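Local coordinates for protein C2 toxin component I (Clostridium botulinum, PDB 2J3X) that is the enzymatic component of the binary C2 toxin, an ADP-ribosyltransferase that modifies actin of the host cell, at residues P161-T166 with Y208-G213; Q134-Q139 with I193-A198; E232-Y237 with K289-T294; A285-P290 with G372-F377. The protein carries 2 engineered substitutions. All coordinates share one frame; numbering follows the deposited sequence.

Interaction 1. Residues P161-T166 with Y208-G213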
loop_
_atom_site.group_PDB
_atom_site.type_symbol
_atom_site.label_atom_id
_atom_site.label_comp_id
_atom_site.label_asym_id
_atom_site.label_seq_id
_atom_site.Cartn_x
_atom_site.Cartn_y
_atom_site.Cartn_z
ATOM N N PRO A 161 -19.234 -0.802 -10.292
ATOM C CA PRO A 161 -19.611 0.370 -11.077
ATOM C C PRO A 161 -18.448 1.258 -11.541
ATOM O O PRO A 161 -18.696 2.306 -12.091
ATOM C CB PRO A 161 -20.531 1.133 -10.128
ATOM C CG PRO A 161 -19.934 0.828 -8.765
ATOM C CD PRO A 161 -19.590 -0.626 -8.842
ATOM N N VAL A 162 -17.212 0.833 -11.284
ATOM C CA VAL A 162 -16.032 1.524 -11.859
ATOM C C VAL A 162 -15.209 0.560 -12.688
ATOM O O VAL A 162 -15.163 -0.666 -12.413
ATOM C CB VAL A 162 -15.130 2.181 -10.766
ATOM C CG1 VAL A 162 -16.018 3.084 -9.888
ATOM C CG2 VAL A 162 -14.383 1.104 -9.975
ATOM N N ILE A 163 -14.536 1.111 -13.692
ATOM C CA ILE A 163 -13.645 0.329 -14.583
ATOM C C ILE A 163 -12.364 1.145 -14.599
ATOM O O ILE A 163 -12.416 2.332 -14.812
ATOM C CB ILE A 163 -14.222 0.193 -16.017
ATOM C CG1 ILE A 163 -15.499 -0.671 -16.043
ATOM C CG2 ILE A 163 -13.224 -0.492 -16.955
ATOM C CD1 ILE A 163 -16.281 -0.405 -17.303
ATOM N N VAL A 164 -11.209 0.513 -14.344
ATOM C CA VAL A 164 -9.962 1.200 -14.400
ATOM C C VAL A 164 -9.127 0.684 -15.546
ATOM O O VAL A 164 -8.745 -0.471 -15.532
ATOM C CB VAL A 164 -9.192 0.990 -13.040
ATOM C CG1 VAL A 164 -7.880 1.795 -13.018
ATOM C CG2 VAL A 164 -10.114 1.431 -11.859
ATOM N N LYS A 165 -8.890 1.542 -16.530
ATOM C CA LYS A 165 -8.157 1.166 -17.779
ATOM C C LYS A 165 -6.755 1.784 -17.692
ATOM O O LYS A 165 -6.610 2.923 -17.226
ATOM C CB LYS A 165 -8.899 1.752 -18.987
ATOM C CG LYS A 165 -8.353 1.320 -20.332
ATOM C CD LYS A 165 -9.245 1.868 -21.467
ATOM C CE LYS A 165 -8.719 1.464 -22.782
ATOM N NZ LYS A 165 -9.705 2.056 -23.787
ATOM N N THR A 166 -5.738 1.019 -18.057
ATOM C CA THR A 166 -4.380 1.494 -17.988
ATOM C C THR A 166 -3.573 0.907 -19.143
ATOM O O THR A 166 -4.055 0.072 -19.879
ATOM C CB THR A 166 -3.706 1.159 -16.622
ATOM O OG1 THR A 166 -2.486 1.908 -16.505
ATOM C CG2 THR A 166 -3.393 -0.327 -16.508
ATOM N N TYR A 208 -21.082 3.025 -15.931
ATOM C CA TYR A 208 -19.838 2.858 -15.159
ATOM C C TYR A 208 -19.112 4.168 -15.125
ATOM O O TYR A 208 -19.194 4.992 -16.056
ATOM C CB TYR A 208 -18.886 1.846 -15.842
ATOM C CG TYR A 208 -19.453 0.493 -16.034
ATOM C CD1 TYR A 208 -20.206 0.173 -17.176
ATOM C CD2 TYR A 208 -19.192 -0.534 -15.090
ATOM C CE1 TYR A 208 -20.718 -1.151 -17.349
ATOM C CE2 TYR A 208 -19.687 -1.842 -15.278
ATOM C CZ TYR A 208 -20.450 -2.133 -16.383
ATOM O OH TYR A 208 -20.947 -3.423 -16.598
ATOM N N ILE A 209 -18.357 4.392 -14.060
ATOM C CA ILE A 209 -17.325 5.417 -14.156
ATOM C C ILE A 209 -16.070 4.724 -14.740
ATOM O O ILE A 209 -15.532 3.772 -14.152
ATOM C CB ILE A 209 -17.004 6.050 -12.793
ATOM C CG1 ILE A 209 -18.216 6.900 -12.325
ATOM C CG2 ILE A 209 -15.751 7.004 -12.914
ATOM C CD1 ILE A 209 -18.031 7.534 -10.913
ATOM N N LEU A 210 -15.624 5.211 -15.911
ATOM C CA LEU A 210 -14.427 4.678 -16.586
ATOM C C LEU A 210 -13.298 5.611 -16.192
ATOM O O LEU A 210 -13.315 6.814 -16.476
ATOM C CB LEU A 210 -14.627 4.687 -18.106
ATOM C CG LEU A 210 -13.411 4.270 -18.947
ATOM C CD1 LEU A 210 -13.017 2.777 -18.676
ATOM C CD2 LEU A 210 -13.799 4.525 -20.446
ATOM N N ILE A 211 -12.308 5.022 -15.545
ATOM C CA ILE A 211 -11.162 5.760 -15.038
ATOM C C ILE A 211 -9.970 5.385 -15.872
ATOM O O ILE A 211 -9.675 4.184 -16.040
ATOM C CB ILE A 211 -10.886 5.392 -13.561
ATOM C CG1 ILE A 211 -12.087 5.759 -12.680
ATOM C CG2 ILE A 211 -9.510 6.008 -13.086
ATOM C CD1 ILE A 211 -12.101 4.996 -11.350
ATOM N N GLU A 212 -9.279 6.390 -16.405
ATOM C CA GLU A 212 -7.965 6.152 -17.032
ATOM C C GLU A 212 -6.908 6.362 -15.950
ATOM O O GLU A 212 -6.812 7.439 -15.354
ATOM C CB GLU A 212 -7.692 7.178 -18.138
ATOM C CG GLU A 212 -8.733 7.229 -19.235
ATOM C CD GLU A 212 -8.884 5.912 -20.015
ATOM O OE1 GLU A 212 -7.899 5.121 -20.100
ATOM O OE2 GLU A 212 -10.007 5.701 -20.557
ATOM N N GLY A 213 -6.133 5.322 -15.688
ATOM C CA GLY A 213 -5.076 5.418 -14.648
ATOM C C GLY A 213 -3.699 5.161 -15.183
ATOM O O GLY A 213 -3.532 4.398 -16.158
HETATM O O HOH W 1 -5.387 4.680 -19.537
HETATM O O HOH W 2 -10.034 4.764 -23.376
#
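Val-162 to Lys-165 and Ile-209 to Glu-212 are paired residue by residue as neighbouring parallel strands of the mixed sheet in the first of two ADP-ribosyltransferase-like units; the strand axes approach to 4.7 Å. Five backbone N-H...O bonds join them, from Ile-209 N to Pro-161 O at one end to Gly-213 N to Lys-165 O at the other, and the angle at the hydrogen opens from 157° to 175° between those two.

On one face Ile-163 acts as a forked bump. Its CD1 lies over the ring of Tyr-208, displaced toward the rim and 3.5 Å from CG, a CH-pi contact, while its CG2 branch meets Leu-210 CD1 at 3.7 Å. Arg-116 makes a cation-pi contact with the same ring. On the other face the knob is reversed: Ile-211 CD1 reaches into the hollow between Val-162 CB, at 4.2 Å, and Val-164 CG2, at 4.1 Å, and Ile-136 of helix 126-136 touches Ile-211 as well.

Lys-165 and Glu-212 run alongside each other in the same direction. Lys-165 CG is anti to its backbone N and the chain runs extended, whereas Glu-212 bends at chi2, turning CD back, and OE1 lies 3.7 Å from Lys-165 CB. The charges do not touch, Lys-165 NZ being 4.9 Å from Glu-212 OE2, and a water bridges these two atoms; a second water links OE1 to Lys-165 O. At the far end Thr-166 OG1 donates to Gly-213 O over 2.7 Å, from 42° above the carbonyl plane.

Interaction 2. Residues Q134-Q139 with I193-A198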
loop_
_atom_site.group_PDB
_atom_site.type_symbol
_atom_site.label_atom_id
_atom_site.label_comp_id
_atom_site.label_asym_id
_atom_site.label_seq_id
_atom_site.Cartn_x
_atom_site.Cartn_y
_atom_site.Cartn_z
ATOM N N GLN A 134 -12.947 14.508 -7.758
ATOM C CA GLN A 134 -12.261 15.316 -6.754
ATOM C C GLN A 134 -11.499 14.437 -5.750
ATOM O O GLN A 134 -10.386 14.774 -5.313
ATOM C CB GLN A 134 -13.241 16.281 -6.071
ATOM C CG GLN A 134 -13.653 17.439 -6.992
ATOM C CD GLN A 134 -12.417 18.082 -7.674
ATOM O OE1 GLN A 134 -11.536 18.631 -7.003
ATOM N NE2 GLN A 134 -12.328 17.950 -8.996
ATOM N N GLN A 135 -12.046 13.271 -5.419
ATOM C CA GLN A 135 -11.357 12.447 -4.415
ATOM C C GLN A 135 -10.180 11.647 -5.000
ATOM O O GLN A 135 -9.118 11.510 -4.346
ATOM C CB GLN A 135 -12.379 11.501 -3.837
ATOM C CG GLN A 135 -11.815 10.491 -2.890
ATOM C CD GLN A 135 -12.921 9.737 -2.153
ATOM O OE1 GLN A 135 -13.909 10.340 -1.730
ATOM N NE2 GLN A 135 -12.724 8.452 -1.969
ATOM N N ILE A 136 -10.344 11.103 -6.217
ATOM C CA ILE A 136 -9.351 10.139 -6.668
ATOM C C ILE A 136 -8.290 10.633 -7.679
ATOM O O ILE A 136 -7.255 9.980 -7.844
ATOM C CB ILE A 136 -9.995 8.828 -7.220
ATOM C CG1 ILE A 136 -10.544 9.017 -8.637
ATOM C CG2 ILE A 136 -11.122 8.250 -6.296
ATOM C CD1 ILE A 136 -10.964 7.756 -9.337
ATOM N N ILE A 137 -8.545 11.708 -8.403
ATOM C CA ILE A 137 -7.610 12.086 -9.507
ATOM C C ILE A 137 -6.302 12.530 -8.884
ATOM O O ILE A 137 -6.295 13.281 -7.914
ATOM C CB ILE A 137 -8.214 13.242 -10.369
ATOM C CG1 ILE A 137 -9.450 12.712 -11.133
ATOM C CG2 ILE A 137 -7.181 13.839 -11.322
ATOM C CD1 ILE A 137 -9.141 11.592 -11.927
ATOM N N ASN A 138 -5.204 11.998 -9.411
ATOM C CA ASN A 138 -3.864 12.234 -8.909
ATOM C C ASN A 138 -3.592 11.702 -7.475
ATOM O O ASN A 138 -2.601 12.080 -6.833
ATOM C CB ASN A 138 -3.530 13.707 -8.964
ATOM C CG ASN A 138 -2.100 13.932 -9.313
ATOM O OD1 ASN A 138 -1.394 12.988 -9.679
ATOM N ND2 ASN A 138 -1.631 15.167 -9.182
ATOM N N GLN A 139 -4.493 10.876 -6.952
ATOM C CA GLN A 139 -4.182 10.115 -5.753
ATOM C C GLN A 139 -3.533 8.816 -6.194
ATOM O O GLN A 139 -3.672 8.412 -7.357
ATOM C CB GLN A 139 -5.474 9.806 -4.956
ATOM C CG GLN A 139 -5.189 9.053 -3.629
ATOM C CD GLN A 139 -4.240 9.817 -2.745
ATOM O OE1 GLN A 139 -3.021 9.621 -2.801
ATOM N NE2 GLN A 139 -4.788 10.748 -1.958
ATOM N N ILE A 193 -1.883 2.561 -8.976
ATOM C CA ILE A 193 -2.594 3.251 -10.069
ATOM C C ILE A 193 -2.810 4.689 -9.605
ATOM O O ILE A 193 -3.200 4.918 -8.460
ATOM C CB ILE A 193 -3.915 2.574 -10.366
ATOM C CG1 ILE A 193 -3.685 1.289 -11.158
ATOM C CG2 ILE A 193 -4.741 3.427 -11.340
ATOM C CD1 ILE A 193 -3.315 1.560 -12.717
ATOM N N ILE A 194 -2.549 5.640 -10.505
ATOM C CA ILE A 194 -2.850 7.049 -10.308
ATOM C C ILE A 194 -3.965 7.445 -11.310
ATOM O O ILE A 194 -3.717 7.533 -12.525
ATOM C CB ILE A 194 -1.626 7.900 -10.565
ATOM C CG1 ILE A 194 -0.475 7.508 -9.627
ATOM C CG2 ILE A 194 -1.983 9.404 -10.353
ATOM C CD1 ILE A 194 0.848 8.243 -9.956
ATOM N N PRO A 195 -5.196 7.618 -10.820
ATOM C CA PRO A 195 -6.301 7.967 -11.749
ATOM C C PRO A 195 -5.966 9.331 -12.345
ATOM O O PRO A 195 -5.558 10.242 -11.620
ATOM C CB PRO A 195 -7.507 8.097 -10.790
ATOM C CG PRO A 195 -7.175 7.056 -9.723
ATOM C CD PRO A 195 -5.701 7.416 -9.430
ATOM N N GLU A 196 -6.089 9.435 -13.669
ATOM C CA GLU A 196 -5.797 10.694 -14.358
ATOM C C GLU A 196 -7.044 11.380 -14.900
ATOM O O GLU A 196 -7.042 12.623 -14.997
ATOM C CB GLU A 196 -4.790 10.446 -15.486
ATOM C CG GLU A 196 -3.460 9.773 -14.994
ATOM C CD GLU A 196 -2.514 10.679 -14.228
ATOM O OE1 GLU A 196 -2.853 11.871 -13.971
ATOM O OE2 GLU A 196 -1.398 10.192 -13.864
ATOM N N SER A 197 -8.085 10.599 -15.192
ATOM C CA SER A 197 -9.372 11.149 -15.667
ATOM C C SER A 197 -10.472 10.150 -15.382
ATOM O O SER A 197 -10.206 8.988 -15.163
ATOM C CB SER A 197 -9.354 11.444 -17.175
ATOM O OG SER A 197 -9.100 10.272 -17.906
ATOM N N ALA A 198 -11.706 10.638 -15.371
ATOM C CA ALA A 198 -12.852 9.775 -15.138
ATOM C C ALA A 198 -14.029 10.318 -15.919
ATOM O O ALA A 198 -14.267 11.540 -15.916
ATOM C CB ALA A 198 -13.194 9.763 -13.654
#
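Asn-138 and Pro-195 make the single hydrogen bond across this contact, from Asn-138 N to Pro-195 O at 2.8 Å and nearly straight, 177° at the hydrogen. The donor sits in a type II turn, Ile-136 to Gln-139, that starts on the last residue of helix 126-136 and is closed by Gln-139 N to Ile-136 O.

The apolar contacts centre on the proline. Ile-136 crosses it at about a right angle, with CD1 3.8 Å from Pro-195 CB; a chi1 of 78° puts its CG1 between the backbone N and the carbonyl carbon, facing the same ring. Ile-137 CD1 presses on the backbone instead, 3.6 Å from Ser-197 N, where Glu-196 and Ser-197 together face Glu-212 in a classic beta bulge. Ile-194 CG2 lies 3.7 Å from Asn-138 CA.

A C-H...O contact is the third kind: Ile-194 CA is 3.4 Å from Gln-139 O, and Pro-195 CD packs 3.1 Å from Gln-139 O. The side chain of Gln-139 turns away to Arg-368 and Glu-424 in the second half of the protein. Proline has no N-H to offer, and Gln-139 O, buried here without a polar partner in the model, is met from this strand by carbon atoms.

Interaction 3. Residues E232-Y237 with K289-T294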
loop_
_atom_site.group_PDB
_atom_site.type_symbol
_atom_site.label_atom_id
_atom_site.label_comp_id
_atom_site.label_asym_id
_atom_site.label_seq_id
_atom_site.Cartn_x
_atom_site.Cartn_y
_atom_site.Cartn_z
ATOM N N GLU A 232 22.371 6.430 2.048
ATOM C CA GLU A 232 22.565 7.226 0.831
ATOM C C GLU A 232 22.118 8.652 1.056
ATOM O O GLU A 232 22.752 9.603 0.594
ATOM C CB GLU A 232 21.695 6.638 -0.314
ATOM C CG GLU A 232 22.207 5.356 -0.870
ATOM C CD GLU A 232 21.101 4.453 -1.489
ATOM O OE1 GLU A 232 19.931 4.888 -1.727
ATOM O OE2 GLU A 232 21.427 3.268 -1.729
ATOM N N ASN A 233 20.999 8.800 1.767
ATOM C CA ASN A 233 20.320 10.075 1.890
ATOM C C ASN A 233 20.637 10.855 3.146
ATOM O O ASN A 233 20.432 12.062 3.185
ATOM C CB ASN A 233 18.832 9.851 1.724
ATOM C CG ASN A 233 18.486 9.492 0.259
ATOM O OD1 ASN A 233 18.561 10.379 -0.630
ATOM N ND2 ASN A 233 18.166 8.224 -0.015
ATOM N N TYR A 234 21.093 10.127 4.165
ATOM C CA TYR A 234 21.405 10.735 5.466
ATOM C C TYR A 234 22.781 10.362 5.983
ATOM O O TYR A 234 23.098 10.609 7.168
ATOM C CB TYR A 234 20.297 10.381 6.507
ATOM C CG TYR A 234 19.026 11.154 6.141
ATOM C CD1 TYR A 234 18.796 12.441 6.680
ATOM C CD2 TYR A 234 18.096 10.632 5.176
ATOM C CE1 TYR A 234 17.683 13.183 6.269
ATOM C CE2 TYR A 234 16.999 11.364 4.796
ATOM C CZ TYR A 234 16.789 12.595 5.350
ATOM O OH TYR A 234 15.715 13.362 4.953
ATOM N N GLY A 235 23.627 9.793 5.122
ATOM C CA GLY A 235 25.020 9.568 5.513
ATOM C C GLY A 235 25.691 10.826 6.041
ATOM O O GLY A 235 26.332 10.777 7.113
ATOM N N ASP A 236 25.547 11.948 5.325
ATOM C CA ASP A 236 26.201 13.188 5.731
ATOM C C ASP A 236 25.378 14.035 6.681
ATOM O O ASP A 236 25.732 15.174 6.966
ATOM C CB ASP A 236 26.709 14.001 4.526
ATOM C CG ASP A 236 25.593 14.586 3.681
ATOM O OD1 ASP A 236 24.427 14.361 4.014
ATOM O OD2 ASP A 236 25.920 15.267 2.657
ATOM N N TYR A 237 24.288 13.472 7.198
ATOM C CA TYR A 237 23.333 14.256 7.984
ATOM C C TYR A 237 23.999 14.857 9.248
ATOM O O TYR A 237 23.887 16.075 9.472
ATOM C CB TYR A 237 22.112 13.394 8.341
ATOM C CG TYR A 237 21.100 14.096 9.202
ATOM C CD1 TYR A 237 20.456 15.232 8.718
ATOM C CD2 TYR A 237 20.720 13.580 10.444
ATOM C CE1 TYR A 237 19.483 15.898 9.498
ATOM C CE2 TYR A 237 19.771 14.255 11.232
ATOM C CZ TYR A 237 19.164 15.389 10.739
ATOM O OH TYR A 237 18.198 16.043 11.476
ATOM N N LYS A 289 17.905 18.579 6.454
ATOM C CA LYS A 289 17.918 17.755 5.262
ATOM C C LYS A 289 16.507 17.134 5.090
ATOM O O LYS A 289 16.265 16.005 5.502
ATOM C CB LYS A 289 19.043 16.707 5.399
ATOM C CG LYS A 289 19.359 15.938 4.163
ATOM C CD LYS A 289 20.870 15.428 4.121
ATOM C CE LYS A 289 21.069 15.217 2.628
ATOM N NZ LYS A 289 22.085 14.230 2.353
ATOM N N PRO A 290 15.524 17.933 4.623
ATOM C CA PRO A 290 14.149 17.406 4.521
ATOM C C PRO A 290 14.071 16.158 3.609
ATOM O O PRO A 290 14.981 15.874 2.817
ATOM C CB PRO A 290 13.356 18.591 3.938
ATOM C CG PRO A 290 14.150 19.848 4.450
ATOM C CD PRO A 290 15.589 19.359 4.231
ATOM N N ILE A 291 13.004 15.381 3.765
ATOM C CA ILE A 291 12.876 14.157 2.985
ATOM C C ILE A 291 13.108 14.440 1.483
ATOM O O ILE A 291 12.465 15.293 0.915
ATOM C CB ILE A 291 11.466 13.602 3.198
ATOM C CG1 ILE A 291 11.231 13.274 4.703
ATOM C CG2 ILE A 291 11.206 12.363 2.328
ATOM C CD1 ILE A 291 12.322 12.299 5.305
ATOM N N PRO A 292 14.089 13.773 0.873
ATOM C CA PRO A 292 14.545 14.213 -0.468
ATOM C C PRO A 292 13.657 13.766 -1.626
ATOM O O PRO A 292 13.788 14.284 -2.732
ATOM C CB PRO A 292 15.936 13.588 -0.562
ATOM C CG PRO A 292 15.831 12.360 0.263
ATOM C CD PRO A 292 14.954 12.731 1.438
ATOM N N GLN A 293 12.870 12.705 -1.419
ATOM C CA GLN A 293 11.983 12.194 -2.493
ATOM C C GLN A 293 10.808 11.557 -1.805
ATOM O O GLN A 293 10.915 11.209 -0.631
ATOM C CB GLN A 293 12.712 11.173 -3.381
ATOM C CG GLN A 293 13.071 9.843 -2.616
ATOM C CD GLN A 293 13.876 8.820 -3.411
ATOM O OE1 GLN A 293 14.772 8.221 -2.893
ATOM N NE2 GLN A 293 13.542 8.637 -4.704
ATOM N N THR A 294 9.722 11.352 -2.519
ATOM C CA THR A 294 8.544 10.727 -1.891
ATOM C C THR A 294 8.814 9.248 -1.615
ATOM O O THR A 294 9.275 8.527 -2.486
ATOM C CB THR A 294 7.343 10.912 -2.795
ATOM O OG1 THR A 294 7.122 12.322 -2.933
ATOM C CG2 THR A 294 6.050 10.296 -2.149
HETATM O O HOH W 3 17.831 7.438 -2.740
HETATM O O HOH W 4 16.667 10.795 -2.736
HETATM O O HOH W 5 23.809 15.903 0.725
#
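The C-terminal end of helix 227-234 and the type I turn after it, Tyr-234 to Tyr-237, grip the loop 289-294, which leads into edge strand 295-301 of the five-stranded sheet in the second ADP-ribosyltransferase-like unit. Lys-289 is the main point of attachment. Its CG is anti to the backbone N (chi1 -169°) and the extended chain slides past Tyr-234 and Tyr-237 in the opposite direction to theirs, with CB 3.9 Å from Tyr-237 CD1. At its tip NZ donates to Asn-233 O at 2.9 Å, from 50° above that carbonyl plane, and forms a salt bridge with Asp-236 OD1, also 2.9 Å, met on the syn side of the carboxylate. A water accepts from NZ and donates a hydrogen bond to Asp-236 OD2, a second, indirect link between the charges.

Tyr-234 secures the other end of the same residue: its OH donates to Lys-289 O over 2.8 Å, the carbonyl oxygen lying at the ring edge near its plane. Ile-291 CD1 approaches that hydroxyl to 3.6 Å. Farther along, Pro-292 CG rests 3.5 Å from Asn-233 OD1. One water joins Asn-233 ND2 to Gln-293 OE1; another, on OD1, reaches the same oxygen only weakly. Both side chains also bond to Trp-229.

Lys-289 is thus held at its carbonyl and at its ammonium group. A carbonyl at a helix C-terminus and a carboxylate converge on NZ, which should stabilise its positive charge; in a crystal at pH 3.0, the ammonium would in turn favour the ionised form of Asp-236.

Interaction 4. Residues A285-P290 with G372-F377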
loop_
_atom_site.group_PDB
_atom_site.type_symbol
_atom_site.label_atom_id
_atom_site.label_comp_id
_atom_site.label_asym_id
_atom_site.label_seq_id
_atom_site.Cartn_x
_atom_site.Cartn_y
_atom_site.Cartn_z
ATOM N N ALA A 285 16.973 20.980 13.527
ATOM C CA ALA A 285 17.780 19.846 13.027
ATOM C C ALA A 285 17.032 19.072 11.977
ATOM O O ALA A 285 17.615 18.659 10.944
ATOM C CB ALA A 285 18.156 18.898 14.164
ATOM N N LEU A 286 15.744 18.826 12.231
ATOM C CA LEU A 286 14.941 18.006 11.290
ATOM C C LEU A 286 14.676 18.762 9.970
ATOM O O LEU A 286 14.274 18.143 8.975
ATOM C CB LEU A 286 13.622 17.512 11.929
ATOM C CG LEU A 286 13.828 16.548 13.095
ATOM C CD1 LEU A 286 12.398 16.223 13.682
ATOM C CD2 LEU A 286 14.577 15.296 12.549
ATOM N N SER A 287 14.926 20.078 9.952
ATOM C CA SER A 287 14.765 20.890 8.739
ATOM C C SER A 287 16.062 20.979 7.955
ATOM O O SER A 287 16.055 21.509 6.849
ATOM C CB SER A 287 14.344 22.331 9.086
ATOM O OG SER A 287 13.085 22.317 9.759
ATOM N N VAL A 288 17.159 20.425 8.485
ATOM C CA VAL A 288 18.466 20.566 7.795
ATOM C C VAL A 288 18.497 19.778 6.463
ATOM O O VAL A 288 19.001 20.286 5.428
ATOM C CB VAL A 288 19.638 20.226 8.745
ATOM C CG1 VAL A 288 20.969 19.981 7.986
ATOM C CG2 VAL A 288 19.811 21.350 9.845
ATOM N N LYS A 289 17.905 18.579 6.454
ATOM C CA LYS A 289 17.918 17.755 5.262
ATOM C C LYS A 289 16.507 17.134 5.090
ATOM O O LYS A 289 16.265 16.005 5.502
ATOM C CB LYS A 289 19.043 16.707 5.399
ATOM C CG LYS A 289 19.359 15.938 4.163
ATOM C CD LYS A 289 20.870 15.428 4.121
ATOM C CE LYS A 289 21.069 15.217 2.628
ATOM N NZ LYS A 289 22.085 14.230 2.353
ATOM N N PRO A 290 15.524 17.933 4.623
ATOM C CA PRO A 290 14.149 17.406 4.521
ATOM C C PRO A 290 14.071 16.158 3.609
ATOM O O PRO A 290 14.981 15.874 2.817
ATOM C CB PRO A 290 13.356 18.591 3.938
ATOM C CG PRO A 290 14.150 19.848 4.450
ATOM C CD PRO A 290 15.589 19.359 4.231
ATOM N N GLY A 372 10.359 17.061 0.702
ATOM C CA GLY A 372 10.386 18.361 1.329
ATOM C C GLY A 372 9.784 18.245 2.730
ATOM O O GLY A 372 9.856 19.207 3.495
ATOM N N ALA A 373 9.139 17.117 3.041
ATOM C CA ALA A 373 8.590 16.926 4.454
ATOM C C ALA A 373 9.737 17.121 5.474
ATOM O O ALA A 373 10.887 16.690 5.239
ATOM C CB ALA A 373 7.988 15.568 4.645
ATOM N N ILE A 374 9.422 17.755 6.599
ATOM C CA ILE A 374 10.433 17.994 7.597
ATOM C C ILE A 374 10.574 16.739 8.508
ATOM O O ILE A 374 9.627 16.304 9.208
ATOM C CB ILE A 374 10.081 19.211 8.459
ATOM C CG1 ILE A 374 9.859 20.460 7.605
ATOM C CG2 ILE A 374 11.192 19.408 9.559
ATOM C CD1 ILE A 374 11.042 20.902 6.679
ATOM N N GLY A 375 11.747 16.140 8.425
ATOM C CA GLY A 375 12.046 14.882 9.082
ATOM C C GLY A 375 13.429 14.438 8.667
ATOM O O GLY A 375 14.039 15.016 7.767
ATOM N N ALA A 376 13.923 13.368 9.296
ATOM C CA ALA A 376 15.240 12.831 8.936
ATOM C C ALA A 376 15.268 11.366 9.256
ATOM O O ALA A 376 14.703 10.913 10.267
ATOM C CB ALA A 376 16.351 13.544 9.738
ATOM N N PHE A 377 15.988 10.627 8.432
ATOM C CA PHE A 377 16.327 9.243 8.810
ATOM C C PHE A 377 17.439 9.335 9.835
ATOM O O PHE A 377 18.421 10.056 9.664
ATOM C CB PHE A 377 16.816 8.496 7.545
ATOM C CG PHE A 377 16.998 7.010 7.698
ATOM C CD1 PHE A 377 18.041 6.461 8.507
ATOM C CD2 PHE A 377 16.160 6.155 7.026
ATOM C CE1 PHE A 377 18.211 5.077 8.622
ATOM C CE2 PHE A 377 16.323 4.750 7.085
ATOM C CZ PHE A 377 17.394 4.200 7.881
HETATM O O HOH W 6 16.478 16.837 8.178
#
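Leu-286 and Ala-376 form the buried inner end of this contact together with Gly-375, and Leu-286 CD2 lies 3.8 Å from Ala-376 CB. Leu-286 CB packs against Ile-374 CG2 at 3.9 Å. The same methyl reaches to 3.4 Å from Leu-286 O. That oxygen also accepts from Gly-375 N, but the bond is weak: 3.3 Å long and bent to 122° at the hydrogen. Between the backbones a water accepts from Lys-289 N at 2.8 Å and also lies 3.1 Å from Gly-375 O.

The pair joins the C-terminal end of helix 273-286 to strand 375-377, an outer strand of a small three-stranded antiparallel sheet. In this toxin family the chain between 375-377 and the neighbouring strand 389-392 probably corresponds to the ADP-ribosylating turn-turn loop. Leu-391 of that neighbour also touches Leu-286.

Ser-287, Pro-290 and Ile-374, by contrast, are partly exposed and make up the solvent side. Pro-290 stands next to Ile-374 in a loose contact, its CG 4.0 Å from Ile-374 CD1, although Pro-290 CB rests on Ala-373 O at 3.4 Å. Ser-287 OG, hydrogen-bonded to Ser-283 O, comes to 3.5 Å from Ile-374 CG2.

Overall arrangement
Interactions 1 and 2 belong to the first ADP-ribosyltransferase-like unit, 3 and 4 to the second, and the two pairs do not touch: nearest atoms of 2 and 3 are about 9 Å apart. Interaction 1 is largely buried, held by regular strand pairing; interaction 2, partly exposed, adds a helix end to the neighbouring strand, and the two meet where Ile-211 packs on Ile-136 and Pro-195. Interactions 3 and 4 use the same loop, sharing Lys-289 and Pro-290, and are joined by Tyr-237 OH to Ala-285 O. Both are partly buried, yet 3 relies on charge, a tyrosine hydroxyl and waters, whereas 4 rests mainly on apolar contact.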